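Local coordinates for protein homoaconitase large subunit (Methanocaldococcus jannaschii, PDB 4KP2) that catalyses, as large subunit of a [4Fe-4S] cluster-dependent hydro-lyase, the dehydration of (R)-homocitrate to cis-homoaconitate and the hydration of the latter to homoisocitrate, at residues G148-G153 with T168-P173; T23-I28 with Y207-Y212; K27-K32 with D41-E46; A50-G55 with T157-I162; C119-A124 with G224-C229. All coordinates share one frame; numbering follows the deposited sequence.

Interaction 1 (G148-G153 with T168-P173)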
# COMPACT_ATOMS: atom_id res chain seq x y z
N GLY A 148 11.38 24.01 -18.38
CA GLY A 148 11.66 24.79 -19.57
C GLY A 148 12.06 23.88 -20.72
O GLY A 148 12.85 24.27 -21.59
N ALA A 149 11.52 22.67 -20.72
CA ALA A 149 11.81 21.70 -21.77
C ALA A 149 10.54 21.24 -22.46
O ALA A 149 9.49 21.11 -21.82
CB ALA A 149 12.56 20.51 -21.18
N PHE A 150 10.63 21.01 -23.76
CA PHE A 150 9.48 20.54 -24.52
C PHE A 150 9.24 19.06 -24.25
O PHE A 150 10.01 18.21 -24.67
CB PHE A 150 9.70 20.77 -26.02
CG PHE A 150 8.49 20.49 -26.86
CD1 PHE A 150 7.56 21.48 -27.11
CD2 PHE A 150 8.29 19.24 -27.40
CE1 PHE A 150 6.44 21.22 -27.89
CE2 PHE A 150 7.18 18.97 -28.18
CZ PHE A 150 6.25 19.96 -28.42
N ALA A 151 8.16 18.77 -23.53
CA ALA A 151 7.87 17.40 -23.13
C ALA A 151 6.44 16.99 -23.48
O ALA A 151 5.48 17.65 -23.08
CB ALA A 151 8.12 17.21 -21.64
N THR A 152 6.31 15.90 -24.24
CA THR A 152 5.00 15.40 -24.64
C THR A 152 4.89 13.89 -24.41
O THR A 152 5.90 13.21 -24.21
CB THR A 152 4.71 15.69 -26.12
OG1 THR A 152 5.79 15.21 -26.93
CG2 THR A 152 4.54 17.19 -26.35
N GLY A 153 3.67 13.38 -24.45
CA GLY A 153 3.43 11.97 -24.25
C GLY A 153 3.16 11.22 -25.54
O GLY A 153 2.47 11.72 -26.43
N THR A 168 12.12 11.52 -33.36
CA THR A 168 10.69 11.45 -33.61
C THR A 168 10.26 12.57 -34.54
O THR A 168 11.02 13.51 -34.80
CB THR A 168 9.88 11.53 -32.31
OG1 THR A 168 8.49 11.33 -32.59
CG2 THR A 168 10.07 12.90 -31.66
N TRP A 169 9.04 12.47 -35.06
CA TRP A 169 8.52 13.47 -35.99
C TRP A 169 7.28 14.15 -35.42
O TRP A 169 6.23 13.52 -35.29
CB TRP A 169 8.20 12.82 -37.33
CG TRP A 169 9.38 12.17 -37.97
CD1 TRP A 169 9.89 10.94 -37.68
CD2 TRP A 169 10.20 12.71 -39.02
NE1 TRP A 169 10.98 10.68 -38.48
CE2 TRP A 169 11.19 11.75 -39.31
CE3 TRP A 169 10.19 13.91 -39.74
CZ2 TRP A 169 12.16 11.95 -40.29
CZ3 TRP A 169 11.16 14.10 -40.71
CH2 TRP A 169 12.13 13.13 -40.97
N ILE A 170 7.42 15.42 -35.08
CA ILE A 170 6.30 16.19 -34.54
C ILE A 170 6.10 17.48 -35.30
O ILE A 170 6.98 17.93 -36.04
CB ILE A 170 6.53 16.54 -33.06
CG1 ILE A 170 7.74 17.47 -32.92
CG2 ILE A 170 6.71 15.28 -32.22
CD1 ILE A 170 7.94 18.00 -31.53
N LYS A 171 4.93 18.08 -35.13
CA LYS A 171 4.63 19.37 -35.72
C LYS A 171 4.71 20.44 -34.65
O LYS A 171 4.09 20.32 -33.59
CB LYS A 171 3.24 19.36 -36.35
CG LYS A 171 2.87 20.65 -37.07
CD LYS A 171 1.45 20.61 -37.62
CE LYS A 171 1.31 19.64 -38.79
NZ LYS A 171 1.06 18.23 -38.38
N VAL A 172 5.49 21.49 -34.91
CA VAL A 172 5.65 22.59 -33.96
C VAL A 172 4.30 23.23 -33.67
O VAL A 172 3.67 23.81 -34.55
CB VAL A 172 6.62 23.66 -34.47
CG1 VAL A 172 6.77 24.77 -33.44
CG2 VAL A 172 7.97 23.04 -34.79
N PRO A 173 3.84 23.12 -32.41
CA PRO A 173 2.49 23.53 -32.01
C PRO A 173 2.36 25.04 -31.86
O PRO A 173 3.36 25.75 -31.71
CB PRO A 173 2.32 22.87 -30.65
CG PRO A 173 3.71 22.84 -30.09
CD PRO A 173 4.62 22.60 -31.27

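Interaction 2 (T23-I28 with Y207-Y212)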
# COMPACT_ATOMS: atom_id res chain seq x y z
N THR A 23 7.80 32.15 -29.78
CA THR A 23 7.33 31.57 -28.53
C THR A 23 8.43 30.74 -27.86
O THR A 23 9.47 30.48 -28.46
CB THR A 23 6.09 30.69 -28.75
OG1 THR A 23 6.44 29.56 -29.56
CG2 THR A 23 4.99 31.48 -29.44
N LEU A 24 8.17 30.34 -26.62
CA LEU A 24 9.13 29.54 -25.87
C LEU A 24 9.34 28.18 -26.53
O LEU A 24 10.48 27.73 -26.67
CB LEU A 24 8.65 29.36 -24.43
CG LEU A 24 9.57 28.56 -23.50
CD1 LEU A 24 10.96 29.17 -23.48
CD2 LEU A 24 8.99 28.52 -22.10
N VAL A 25 8.25 27.55 -26.93
CA VAL A 25 8.31 26.26 -27.62
C VAL A 25 9.12 26.36 -28.91
O VAL A 25 9.97 25.51 -29.18
CB VAL A 25 6.89 25.73 -27.93
CG1 VAL A 25 6.96 24.57 -28.91
CG2 VAL A 25 6.19 25.32 -26.65
N GLU A 26 8.87 27.41 -29.68
CA GLU A 26 9.60 27.64 -30.92
C GLU A 26 11.09 27.83 -30.68
O GLU A 26 11.92 27.38 -31.47
CB GLU A 26 9.03 28.85 -31.67
CG GLU A 26 7.70 28.60 -32.35
CD GLU A 26 7.17 29.82 -33.06
OE1 GLU A 26 7.73 30.92 -32.86
OE2 GLU A 26 6.19 29.69 -33.83
N LYS A 27 11.43 28.49 -29.57
CA LYS A 27 12.83 28.71 -29.23
C LYS A 27 13.50 27.43 -28.74
O LYS A 27 14.68 27.19 -29.02
CB LYS A 27 12.97 29.80 -28.17
CG LYS A 27 12.79 31.21 -28.71
CD LYS A 27 13.24 32.25 -27.70
CE LYS A 27 13.23 33.64 -28.30
NZ LYS A 27 13.78 34.65 -27.37
N ILE A 28 12.76 26.61 -28.01
CA ILE A 28 13.28 25.34 -27.50
C ILE A 28 13.56 24.37 -28.64
O ILE A 28 14.61 23.72 -28.68
CB ILE A 28 12.31 24.70 -26.49
CG1 ILE A 28 12.21 25.55 -25.23
CG2 ILE A 28 12.78 23.30 -26.12
CD1 ILE A 28 11.15 25.07 -24.25
N TYR A 207 -4.02 20.42 -29.86
CA TYR A 207 -2.96 20.62 -30.84
C TYR A 207 -2.11 21.86 -30.54
O TYR A 207 -1.44 22.39 -31.42
CB TYR A 207 -3.52 20.72 -32.26
CG TYR A 207 -4.61 19.72 -32.58
CD1 TYR A 207 -4.33 18.36 -32.67
CD2 TYR A 207 -5.91 20.14 -32.81
CE1 TYR A 207 -5.33 17.45 -32.97
CE2 TYR A 207 -6.91 19.24 -33.11
CZ TYR A 207 -6.62 17.89 -33.18
OH TYR A 207 -7.61 16.99 -33.48
N MET A 208 -2.15 22.32 -29.29
CA MET A 208 -1.44 23.54 -28.91
C MET A 208 -0.64 23.36 -27.63
O MET A 208 -0.86 22.42 -26.87
CB MET A 208 -2.42 24.70 -28.76
CG MET A 208 -3.16 25.07 -30.03
SD MET A 208 -4.37 26.38 -29.77
CE MET A 208 -3.32 27.67 -29.09
N ALA A 209 0.30 24.28 -27.39
CA ALA A 209 1.14 24.23 -26.21
C ALA A 209 0.76 25.32 -25.22
O ALA A 209 0.33 26.41 -25.61
CB ALA A 209 2.61 24.36 -26.60
N ILE A 210 0.91 25.03 -23.93
CA ILE A 210 0.58 25.98 -22.88
C ILE A 210 1.84 26.67 -22.36
O ILE A 210 2.80 26.01 -21.96
CB ILE A 210 -0.12 25.30 -21.70
CG1 ILE A 210 -1.21 24.33 -22.19
CG2 ILE A 210 -0.71 26.34 -20.76
CD1 ILE A 210 -2.43 25.03 -22.74
N GLU A 211 1.83 28.00 -22.35
CA GLU A 211 2.95 28.76 -21.84
C GLU A 211 2.54 29.62 -20.65
O GLU A 211 1.89 30.65 -20.81
CB GLU A 211 3.55 29.64 -22.94
CG GLU A 211 4.73 30.49 -22.48
CD GLU A 211 5.39 31.23 -23.62
OE1 GLU A 211 5.22 30.81 -24.79
OE2 GLU A 211 6.08 32.24 -23.35
N TYR A 212 2.92 29.18 -19.45
CA TYR A 212 2.60 29.91 -18.24
C TYR A 212 3.61 31.02 -17.97
O TYR A 212 4.82 30.82 -18.10
CB TYR A 212 2.54 28.97 -17.03
CG TYR A 212 1.49 27.89 -17.14
CD1 TYR A 212 0.16 28.15 -16.84
CD2 TYR A 212 1.83 26.60 -17.53
CE1 TYR A 212 -0.81 27.16 -16.93
CE2 TYR A 212 0.87 25.60 -17.63
CZ TYR A 212 -0.44 25.89 -17.33
OH TYR A 212 -1.39 24.90 -17.42

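Interaction 3 (K27-K32 with D41-E46)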
# COMPACT_ATOMS: atom_id res chain seq x y z
N LYS A 27 11.43 28.49 -29.57
CA LYS A 27 12.83 28.71 -29.23
C LYS A 27 13.50 27.43 -28.74
O LYS A 27 14.68 27.19 -29.02
CB LYS A 27 12.97 29.80 -28.17
CG LYS A 27 12.79 31.21 -28.71
CD LYS A 27 13.24 32.25 -27.70
CE LYS A 27 13.23 33.64 -28.30
NZ LYS A 27 13.78 34.65 -27.37
N ILE A 28 12.76 26.61 -28.01
CA ILE A 28 13.28 25.34 -27.50
C ILE A 28 13.56 24.37 -28.64
O ILE A 28 14.61 23.72 -28.68
CB ILE A 28 12.31 24.70 -26.49
CG1 ILE A 28 12.21 25.55 -25.23
CG2 ILE A 28 12.78 23.30 -26.12
CD1 ILE A 28 11.15 25.07 -24.25
N LEU A 29 12.61 24.26 -29.57
CA LEU A 29 12.73 23.33 -30.68
C LEU A 29 13.77 23.76 -31.70
O LEU A 29 14.43 22.92 -32.32
CB LEU A 29 11.37 23.14 -31.36
CG LEU A 29 10.27 22.51 -30.50
CD1 LEU A 29 8.98 22.40 -31.30
CD2 LEU A 29 10.71 21.15 -29.99
N SER A 30 13.93 25.07 -31.88
CA SER A 30 14.88 25.60 -32.85
C SER A 30 16.33 25.32 -32.45
O SER A 30 17.13 24.89 -33.27
CB SER A 30 14.67 27.10 -33.05
OG SER A 30 13.43 27.35 -33.68
N LYS A 31 16.65 25.56 -31.18
CA LYS A 31 17.98 25.29 -30.66
C LYS A 31 18.27 23.79 -30.70
O LYS A 31 19.39 23.37 -30.97
CB LYS A 31 18.12 25.82 -29.23
CG LYS A 31 19.34 25.30 -28.49
CD LYS A 31 19.51 25.97 -27.14
CE LYS A 31 20.02 27.40 -27.30
NZ LYS A 31 21.36 27.43 -27.95
N LYS A 32 17.24 23.00 -30.44
CA LYS A 32 17.38 21.55 -30.41
C LYS A 32 17.60 20.97 -31.80
O LYS A 32 18.26 19.94 -31.96
CB LYS A 32 16.16 20.91 -29.75
CG LYS A 32 16.29 19.42 -29.53
CD LYS A 32 17.58 19.10 -28.78
CE LYS A 32 17.88 17.61 -28.82
NZ LYS A 32 19.18 17.31 -28.15
N ASP A 41 5.32 23.95 -38.68
CA ASP A 41 6.42 23.24 -39.30
C ASP A 41 6.61 21.85 -38.69
O ASP A 41 6.71 21.71 -37.48
CB ASP A 41 7.72 24.04 -39.16
CG ASP A 41 7.58 25.45 -39.69
OD1 ASP A 41 6.44 25.96 -39.77
OD2 ASP A 41 8.62 26.07 -40.02
N SER A 42 6.67 20.83 -39.55
CA SER A 42 6.93 19.47 -39.09
C SER A 42 8.43 19.19 -39.15
O SER A 42 9.02 19.19 -40.22
CB SER A 42 6.17 18.46 -39.95
OG SER A 42 6.65 18.46 -41.28
N ILE A 43 9.03 18.94 -37.99
CA ILE A 43 10.47 18.75 -37.91
C ILE A 43 10.85 17.41 -37.29
O ILE A 43 10.02 16.76 -36.64
CB ILE A 43 11.14 19.87 -37.09
CG1 ILE A 43 10.59 19.89 -35.67
CG2 ILE A 43 10.93 21.22 -37.77
CD1 ILE A 43 11.19 20.97 -34.80
N GLU A 44 12.09 17.00 -37.50
CA GLU A 44 12.61 15.78 -36.90
C GLU A 44 13.48 16.13 -35.70
O GLU A 44 14.52 16.77 -35.85
CB GLU A 44 13.44 14.99 -37.93
CG GLU A 44 13.95 13.66 -37.42
CD GLU A 44 14.84 12.95 -38.42
OE1 GLU A 44 15.48 13.65 -39.24
OE2 GLU A 44 14.89 11.70 -38.40
N VAL A 45 13.04 15.72 -34.52
CA VAL A 45 13.73 16.07 -33.28
C VAL A 45 14.42 14.88 -32.63
O VAL A 45 13.81 13.83 -32.43
CB VAL A 45 12.75 16.69 -32.26
CG1 VAL A 45 13.49 17.09 -30.99
CG2 VAL A 45 12.04 17.89 -32.87
N GLU A 46 15.70 15.05 -32.31
CA GLU A 46 16.43 14.03 -31.56
C GLU A 46 15.99 14.09 -30.10
O GLU A 46 15.99 15.15 -29.49
CB GLU A 46 17.94 14.25 -31.68
CG GLU A 46 18.48 14.05 -33.08
CD GLU A 46 19.99 14.13 -33.14
OE1 GLU A 46 20.61 14.47 -32.10
OE2 GLU A 46 20.56 13.85 -34.21

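Interaction 4 (A50-G55 with T157-I162)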
# COMPACT_ATOMS: atom_id res chain seq x y z
N ALA A 50 13.89 9.53 -22.89
CA ALA A 50 12.76 8.65 -23.19
C ALA A 50 12.39 7.81 -21.97
O ALA A 50 13.25 7.21 -21.33
CB ALA A 50 13.09 7.75 -24.37
N MET A 51 11.10 7.77 -21.65
CA MET A 51 10.64 7.08 -20.44
C MET A 51 9.31 6.34 -20.62
O MET A 51 8.36 6.87 -21.19
CB MET A 51 10.54 8.06 -19.27
CG MET A 51 9.63 7.61 -18.14
SD MET A 51 8.00 8.37 -18.21
CE MET A 51 6.96 6.95 -17.89
N THR A 52 9.27 5.10 -20.14
CA THR A 52 8.04 4.32 -20.10
C THR A 52 7.89 3.65 -18.73
O THR A 52 8.88 3.26 -18.11
CB THR A 52 8.02 3.24 -21.20
OG1 THR A 52 9.26 2.52 -21.19
CG2 THR A 52 7.81 3.88 -22.56
N HIS A 53 6.65 3.52 -18.27
CA HIS A 53 6.39 2.90 -16.97
C HIS A 53 5.89 1.47 -17.11
O HIS A 53 5.77 0.94 -18.22
CB HIS A 53 5.39 3.75 -16.17
CG HIS A 53 4.11 4.02 -16.88
ND1 HIS A 53 3.09 3.09 -16.98
CD2 HIS A 53 3.67 5.12 -17.54
CE1 HIS A 53 2.09 3.61 -17.66
NE2 HIS A 53 2.41 4.84 -18.01
N ASP A 54 5.59 0.83 -15.97
CA ASP A 54 5.21 -0.58 -15.94
C ASP A 54 3.98 -0.91 -16.77
O ASP A 54 3.75 -2.07 -17.12
CB ASP A 54 5.01 -1.04 -14.49
CG ASP A 54 3.97 -0.21 -13.76
OD1 ASP A 54 3.90 1.01 -14.01
OD2 ASP A 54 3.24 -0.78 -12.92
N GLY A 55 3.18 0.11 -17.08
CA GLY A 55 1.98 -0.08 -17.87
C GLY A 55 2.22 0.10 -19.36
O GLY A 55 1.44 -0.38 -20.18
N THR A 157 3.34 2.62 -29.66
CA THR A 157 3.94 2.57 -30.99
C THR A 157 5.06 3.59 -31.15
O THR A 157 6.17 3.25 -31.57
CB THR A 157 2.87 2.78 -32.09
OG1 THR A 157 2.17 1.55 -32.32
CG2 THR A 157 3.50 3.24 -33.39
N ASP A 158 4.77 4.84 -30.81
CA ASP A 158 5.75 5.92 -30.97
C ASP A 158 6.93 5.77 -30.01
O ASP A 158 8.04 6.18 -30.33
CB ASP A 158 5.08 7.28 -30.78
CG ASP A 158 4.27 7.70 -31.99
OD1 ASP A 158 4.60 7.24 -33.11
OD2 ASP A 158 3.32 8.49 -31.83
N MET A 159 6.68 5.19 -28.85
CA MET A 159 7.73 4.98 -27.86
C MET A 159 8.75 3.95 -28.33
O MET A 159 9.93 4.03 -27.99
CB MET A 159 7.14 4.58 -26.51
CG MET A 159 6.56 5.74 -25.70
SD MET A 159 7.80 6.75 -24.88
CE MET A 159 8.12 8.02 -26.11
N ALA A 160 8.28 2.98 -29.11
CA ALA A 160 9.16 1.97 -29.68
C ALA A 160 10.03 2.58 -30.78
O ALA A 160 11.21 2.27 -30.89
CB ALA A 160 8.35 0.81 -30.23
N TYR A 161 9.42 3.45 -31.58
CA TYR A 161 10.11 4.15 -32.65
C TYR A 161 11.24 5.01 -32.07
O TYR A 161 12.36 5.00 -32.58
CB TYR A 161 9.13 5.03 -33.42
CG TYR A 161 9.73 5.77 -34.59
CD1 TYR A 161 9.80 5.18 -35.85
CD2 TYR A 161 10.22 7.06 -34.45
CE1 TYR A 161 10.35 5.85 -36.92
CE2 TYR A 161 10.76 7.74 -35.52
CZ TYR A 161 10.83 7.13 -36.75
OH TYR A 161 11.37 7.81 -37.82
N ILE A 162 10.92 5.74 -31.01
CA ILE A 162 11.89 6.60 -30.35
C ILE A 162 12.98 5.78 -29.67
O ILE A 162 14.16 6.15 -29.70
CB ILE A 162 11.19 7.53 -29.33
CG1 ILE A 162 10.32 8.55 -30.05
CG2 ILE A 162 12.21 8.23 -28.45
CD1 ILE A 162 9.60 9.50 -29.14

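Interaction 5 (C119-A124 with G224-C229)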
# COMPACT_ATOMS: atom_id res chain seq x y z
N CYS A 119 6.80 7.92 -11.99
CA CYS A 119 7.71 8.08 -13.12
C CYS A 119 8.09 9.54 -13.39
O CYS A 119 9.25 9.85 -13.60
CB CYS A 119 7.10 7.47 -14.38
SG CYS A 119 5.51 8.20 -14.86
N HIS A 120 7.09 10.41 -13.37
CA HIS A 120 7.32 11.83 -13.63
C HIS A 120 8.07 12.50 -12.48
O HIS A 120 8.88 13.40 -12.70
CB HIS A 120 6.00 12.55 -13.89
CG HIS A 120 5.27 12.05 -15.10
ND1 HIS A 120 5.92 11.65 -16.24
CD2 HIS A 120 3.95 11.89 -15.34
CE1 HIS A 120 5.03 11.26 -17.14
NE2 HIS A 120 3.83 11.40 -16.61
N GLN A 121 7.79 12.05 -11.26
CA GLN A 121 8.45 12.61 -10.08
C GLN A 121 9.92 12.22 -10.05
O GLN A 121 10.78 13.04 -9.75
CB GLN A 121 7.75 12.14 -8.81
CG GLN A 121 8.32 12.75 -7.54
CD GLN A 121 8.14 14.26 -7.48
OE1 GLN A 121 7.19 14.81 -8.04
NE2 GLN A 121 9.05 14.94 -6.79
N ILE A 122 10.20 10.95 -10.37
CA ILE A 122 11.57 10.47 -10.45
C ILE A 122 12.33 11.21 -11.55
O ILE A 122 13.48 11.60 -11.37
CB ILE A 122 11.61 8.95 -10.75
CG1 ILE A 122 11.05 8.16 -9.56
CG2 ILE A 122 13.03 8.50 -11.06
CD1 ILE A 122 11.03 6.67 -9.79
N LEU A 123 11.66 11.40 -12.68
CA LEU A 123 12.25 12.07 -13.83
C LEU A 123 12.61 13.51 -13.49
O LEU A 123 13.60 14.05 -13.99
CB LEU A 123 11.29 12.03 -15.02
CG LEU A 123 11.87 11.67 -16.38
CD1 LEU A 123 12.59 10.33 -16.31
CD2 LEU A 123 10.76 11.62 -17.43
N ALA A 124 11.79 14.13 -12.65
CA ALA A 124 12.02 15.51 -12.23
C ALA A 124 13.08 15.60 -11.15
O ALA A 124 13.70 16.65 -10.96
CB ALA A 124 10.72 16.13 -11.75
N GLY A 224 4.98 24.13 -7.57
CA GLY A 224 3.84 24.78 -8.18
C GLY A 224 3.88 24.72 -9.70
O GLY A 224 2.85 24.53 -10.35
N ARG A 225 5.08 24.87 -10.25
CA ARG A 225 5.26 24.84 -11.70
C ARG A 225 5.02 23.44 -12.27
O ARG A 225 4.55 23.29 -13.40
CB ARG A 225 6.66 25.34 -12.07
CG ARG A 225 6.91 26.78 -11.69
CD ARG A 225 8.29 27.24 -12.12
NE ARG A 225 8.52 28.63 -11.75
CZ ARG A 225 9.64 29.30 -12.03
NH1 ARG A 225 10.63 28.70 -12.67
NH2 ARG A 225 9.77 30.56 -11.65
N LEU A 226 5.34 22.42 -11.48
CA LEU A 226 5.09 21.04 -11.86
C LEU A 226 3.59 20.79 -11.97
O LEU A 226 3.14 20.04 -12.85
CB LEU A 226 5.71 20.08 -10.86
CG LEU A 226 7.01 19.38 -11.26
CD1 LEU A 226 8.08 20.40 -11.61
CD2 LEU A 226 7.48 18.45 -10.16
N THR A 227 2.82 21.40 -11.08
CA THR A 227 1.38 21.24 -11.06
C THR A 227 0.71 21.88 -12.27
O THR A 227 -0.18 21.30 -12.88
CB THR A 227 0.77 21.83 -9.77
OG1 THR A 227 1.35 21.21 -8.63
CG2 THR A 227 -0.74 21.62 -9.75
N LEU A 228 1.17 23.08 -12.62
CA LEU A 228 0.61 23.82 -13.75
C LEU A 228 0.84 23.11 -15.08
O LEU A 228 -0.05 23.07 -15.93
CB LEU A 228 1.18 25.24 -13.80
CG LEU A 228 0.30 26.35 -13.22
CD1 LEU A 228 -0.12 26.03 -11.79
CD2 LEU A 228 1.01 27.69 -13.28
N CYS A 229 2.03 22.55 -15.25
CA CYS A 229 2.37 21.87 -16.49
C CYS A 229 1.79 20.46 -16.55
O CYS A 229 1.67 19.87 -17.62
CB CYS A 229 3.89 21.81 -16.67
SG CYS A 229 4.68 23.43 -16.84

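Interaction 1 (G148-G153 with T168-P173)
Phe150 bridges the space between the two backbones almost alone, meeting Ile170 and Pro173, whose side chains come from the opposite direction. The backbones stay well apart, the nearest CA atoms being those of Phe150 and Val172 at 10.4 Å, and no hydrogen bond passes between the segments. A large aromatic residue suits such a gap, because its rigid ring reaches across and offers two edge carbons, CE1 and CE2, to two partners.

The aromatic-aliphatic contact comes first. Ile170 CD1 lies 3.6 Å from Phe150 CE2 and 4.0 Å from Phe150 CZ, approaching the ring obliquely. Ile170 carries CG1 between its backbone N and carbonyl carbon (chi1 64°) and is extended beyond, which sends the terminal methyl toward the ring. The branched chain thus adds bulk near the strand and reach at its end.

The contact with proline is different in direction. Pro173 CG sits at the ring edge, near the ring plane, 3.9 Å from Phe150 CE1, and Pro173 CD is 4.1 Å from the same carbon. The rigid pyrrolidine ring offers a compact apolar surface without a backbone N-H to satisfy. Replacing Phe150 by an alanine would probably open a gap between the two segments and leave Ile170 CD1 and Pro173 CG without their partner.

Strand 150-153 is an outer strand, within this chain, of the parallel sheet that also holds strand 133-136, whereas strand 167-180 belongs to the mixed sheet, and Phe150 therefore ties two sheets together. Helix 24-33 adds Val25 and Leu29 against the same ring, and Ile170 also touches Phe133.

Interaction 2 (T23-I28 with Y207-Y212)
The capped first turn of helix 24-33 rests on strand 208-213 of the mixed sheet, with Leu24 and Val25 set against Glu211 and Ala209. Thr23 and Glu26 form the capping box that starts the helix. Glu26 N donates to Thr23 OG1 at 3.2 Å with an angle of 160° at the hydrogen, while the return bond from Thr23 N to Glu26 OE1, 3.3 Å long, is weak. The hydroxyl reaches that N-H because Thr23 OG1 lies between the backbone N and the carbonyl carbon (chi1 65°). A threonine suits the place, since its oxygen caps the turn and its carbon side can still face the strand.

The apolar half of the contact is a pair of methyls: Val25 CG2 meets Ala209 CB at 3.7 Å. The alanine methyl is short enough for the valine branch to rest on it, the CA atoms of Val25 and Ala209 being 7.6 Å apart.

Glu211 makes the other half. With CG opposite the backbone N (chi1 179°) and the chain extended, its carboxylate arrives at the start of the helix. Glu211 OE1 stands 3.5 Å from Leu24 N, a close approach rather than a bond, and 3.7 Å from Leu24 CB. The polar end is held chiefly from elsewhere: Glu211 OE2 forms a salt bridge with Arg177 and a hydrogen bond with Tyr280 OH.

A buried carboxylate beside an aliphatic CB is thus paid for by these two partners, and both the guanidinium group and the positive end of the helix dipole would be expected to favour its ionised form.

Interaction 3 (K27-K32 with D41-E46)
Leu29 and Ile43 make the inner part of this contact, where Leu29 CB meets the terminal methyl Ile43 CD1 at 4.1 Å. Helix 27-32 lies across strand 42-46, their axes 9.2 Å apart at closest and turned by 74°, a steep crossing that confines the contact to a few residues, Leu29 and Lys32 on the helix. Leucine and isoleucine suit this interior end, being bulky and without polar atoms to satisfy. Val45 continues the apolar surface: its CG1 touches Lys32 CG at 3.9 Å, the two side chains meeting at a slant.

Toward the solvent the contact changes character and turns partly polar. Lys32 bends at its second torsion (chi2 52°), which lays its methylenes along the strand and brings Lys32 CE to 3.2 Å from the backbone oxygen Glu46 O. The charged ends are looser: Lys32 NZ remains 5.1 Å from Glu46 OE1, opposite charges near each other but not in contact, and its salt bridge is with Asp48. Lysine suits this border because its long aliphatic part covers Val45 while its charged end stays toward solvent. With an alanine here, Asp48 would probably lose its charged mate and Val45 CG1 part of its cover.

Strand 42-46 pairs antiparallel with strand 167-180, through backbone bonds such as Ile43 with Ile170. Helix 24-33 lies over this part of the mixed sheet, Leu29 also touching Val172 and, on strand 150-153, Phe150.

Interaction 4 (A50-G55 with T157-I162)
Met159 points its CB from helix 157-162 toward Thr52 of the strand, and its next atoms pass along the threonine methyl. CB lies 4.1 Å from Thr52 CG2, and CG comes closer to the same methyl, at 3.9 Å. The chain then bends (chi2 -78°), which carries SD over the strand: Met159 SD is 3.7 Å from Thr52 CG2 and equally far from the backbone oxygen Met51 O. A second bend (chi3 91°) turns CE along the helix toward Ile162, 3.7 Å from its CD1. A flexible, unbranched methionine suits this folded path.

Strand 49-53 is the middle strand of a parallel five-stranded sheet of order 3-2-1-4-5, in the alpha-beta-alpha sandwich of the aconitase family. Helix 156-165 crosses one face of it, the segment axes 9.4 Å apart and their directions 137° from each other. Helix 57-67 lies on that face too, adding Ala60 against Met159.

One turn along, Ile162 CG2 meets Ala50 CB at 4.2 Å; alanine is short enough for the branched isoleucine to sit above the strand. Thr52 divides its two branches: CG2 serves the apolar contact, while OG1 is hydrogen-bonded to the hydroxyls of Tyr163 and Thr57. Met51 sets off to the other side of the strand, where its side chain touches Cys119 and Leu123 of helix 119-126 and lies about 9 Å from that of Cys383, a predicted cluster ligand.

Interaction 5 (C119-A124 with G224-C229)
The two helical segments come nearest at Ala124 and Leu226, whose CA atoms stand 8.9 Å apart, and they share a small contact of 79 Å² made by three side chains.

Leu226 supplies one side of it, and a single methyl does the touching. Leu226 CD2 lies 4.3 Å from Ala124 CB and 4.2 Å from Gln121 OE1, so it faces a methyl and an amide oxygen one turn of helix apart. Leucine suits the place because its forked end can reach across to a neighbouring helix, and alanine because it offers a compact apolar partner.

Gln121 CG stands opposite the backbone N (chi1 -176°), then the chain turns at the next bond (chi2 64°) and brings the amide nearer to helix 222-230 than its CB is. The amide is buried, and its polar atoms are satisfied outside the contact: NE2 donates to Glu125 OE2, and OE1 accepts from Arg327 NH1. Glutamine fits here since it carries a donor and an acceptor on one flat group, and with both in use the amide should be restrained from flipping. Leu226 also touches Arg327, which therefore borders both helices.

Thr227 OG1 is hydrogen-bonded to Thr324 O, in the same loop as Arg327. That loop also carries Cys323, one of three predicted ligands of the [4Fe-4S] cluster, and the side chains of Gln121 and Cys323 are about 6 Å apart. The arrangement is consistent with a second shell to the cluster site of an aconitase-family enzyme, in which helices of the first part of the chain meet the cysteine-bearing loop.

In the fold
Interactions 1, 2 and 3 gather round helix 24-33, which interactions 2 and 3 share and whose Val25 and Leu29 touch the Phe150 ring of interaction 1. All three reach the mixed sheet. Interaction 1 is apolar and largely buried; interaction 2 is buried too but admits a carboxylate whose salt bridge lies outside the contact; interaction 3 runs from the interior to a lysine and glutamate at the surface. Interaction 4 sets helix 156-165 on the middle strand of a parallel sheet, and Met51, on the strand's other side, touches Cys119 of interaction 5. That last contact, its centre about 5 Å from the chain's centre, is the smallest, and mixes an aliphatic methyl with a bonded amide near the predicted cluster ligands.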